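Local coordinates for putative c-1-tetrahydrofolate synthase, cytoplasmic (Leishmania major, PDB 4A26), which catalyses the NADP-linked oxidation of N5,N10-methylenetetrahydrofolate and the hydrolysis of the resulting methenyl form, joining dehydrogenase and cyclohydrolase activities in one-carbon metabolism, at the interface of chains A and B. Coordinates in Å, arbitrary orientation; residue numbers count along the deposited sequence, not the author numbering. Chains: chain A/B, Putative c-1-tetrahydrofolate synthase, cytoplasmic.

The interface of chains A and B. Residues chain A 203, 206-207; chain B 167, 210.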
# COMPACT_ATOMS: atom_id res chain seq x y z
N ASP A 203 0.68 -22.92 9.09
CA ASP A 203 0.50 -21.54 9.51
C ASP A 203 -0.81 -21.00 8.96
O ASP A 203 -1.64 -20.49 9.72
CB ASP A 203 1.66 -20.66 9.05
CG ASP A 203 3.01 -21.08 9.64
OD1 ASP A 203 3.05 -21.98 10.51
OD2 ASP A 203 4.04 -20.51 9.22
N ASP A 206 -3.33 -22.18 11.01
CA ASP A 206 -3.24 -21.58 12.34
C ASP A 206 -3.83 -20.17 12.36
O ASP A 206 -4.58 -19.82 13.27
CB ASP A 206 -1.80 -21.55 12.85
CG ASP A 206 -1.69 -21.09 14.30
OD1 ASP A 206 -2.53 -21.50 15.13
OD2 ASP A 206 -0.75 -20.32 14.63
N TYR A 207 -3.50 -19.37 11.35
CA TYR A 207 -4.04 -18.02 11.21
C TYR A 207 -5.57 -18.04 11.07
O TYR A 207 -6.26 -17.26 11.73
CB TYR A 207 -3.43 -17.30 10.01
CG TYR A 207 -2.01 -16.82 10.22
CD1 TYR A 207 -1.71 -15.86 11.18
CD2 TYR A 207 -0.97 -17.30 9.43
CE1 TYR A 207 -0.41 -15.40 11.36
CE2 TYR A 207 0.33 -16.86 9.60
CZ TYR A 207 0.61 -15.91 10.57
OH TYR A 207 1.90 -15.46 10.74
N ARG B 167 7.14 -16.52 10.02
CA ARG B 167 6.03 -15.74 10.58
C ARG B 167 6.55 -14.40 11.09
O ARG B 167 7.49 -14.35 11.89
CB ARG B 167 5.34 -16.54 11.69
CG ARG B 167 4.84 -17.90 11.21
CD ARG B 167 4.09 -18.68 12.28
NE ARG B 167 2.73 -18.17 12.47
CZ ARG B 167 1.74 -18.87 13.03
NH1 ARG B 167 1.92 -20.11 13.47
NH2 ARG B 167 0.54 -18.31 13.16
N THR B 210 4.06 -16.69 18.06
CA THR B 210 4.59 -17.54 16.99
C THR B 210 5.48 -16.79 15.99
O THR B 210 5.94 -17.38 15.01
CB THR B 210 3.45 -18.23 16.23
OG1 THR B 210 2.58 -17.25 15.65
CG2 THR B 210 2.64 -19.12 17.17
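B:Arg167 lays its guanidinium end over the ring of A:Tyr207, while its methylenes pass the phenol hydroxyl and A:Asp203, a modestly apolar centre between the NAD(P)-binding domains of the methylenetetrahydrofolate dehydrogenase/cyclohydrolase homodimer. The arginine begins strand 167-171 of one subunit; its partners stand on helix 201-209 of the other. B:Arg167 and A:Tyr207 run past each other in opposite directions, with CZ of B:Arg167 4.0 Å from CZ of A:Tyr207. Beside the ring, the carboxylate of A:Asp203 lies alongside CG and CD of the arginine, its OD2 3.4 Å from CG of B:Arg167 and its CG 3.7 Å from CD.

The guanidinium does not stack flat: its plane is turned 67° from the ring, and NH2 of B:Arg167 dips over one face, 3.5 Å from CZ of A:Tyr207, as a cation-pi contact. Further back, NE of B:Arg167 makes a weak hydrogen bond to the phenol OH of A:Tyr207 at 3.3 Å.

A bend at chi3 (77°) turns the arginine head toward A:Asp206. There NH1 and NH2 of B:Arg167 converge end-on upon OD2 of A:Asp206 in a salt bridge, with hydrogen bonds of 2.9 Å and 2.8 Å respectively. Both approach on its anti side, from opposite faces of a carboxylate standing nearly perpendicular (87°) to the guanidinium. A longer salt bridge links NH1 of B:Arg167 to OD1 of A:Asp203 at 3.7 Å. From the arginine's own subunit, hydroxyl OG1 of B:Thr210 lies over one guanidinium face.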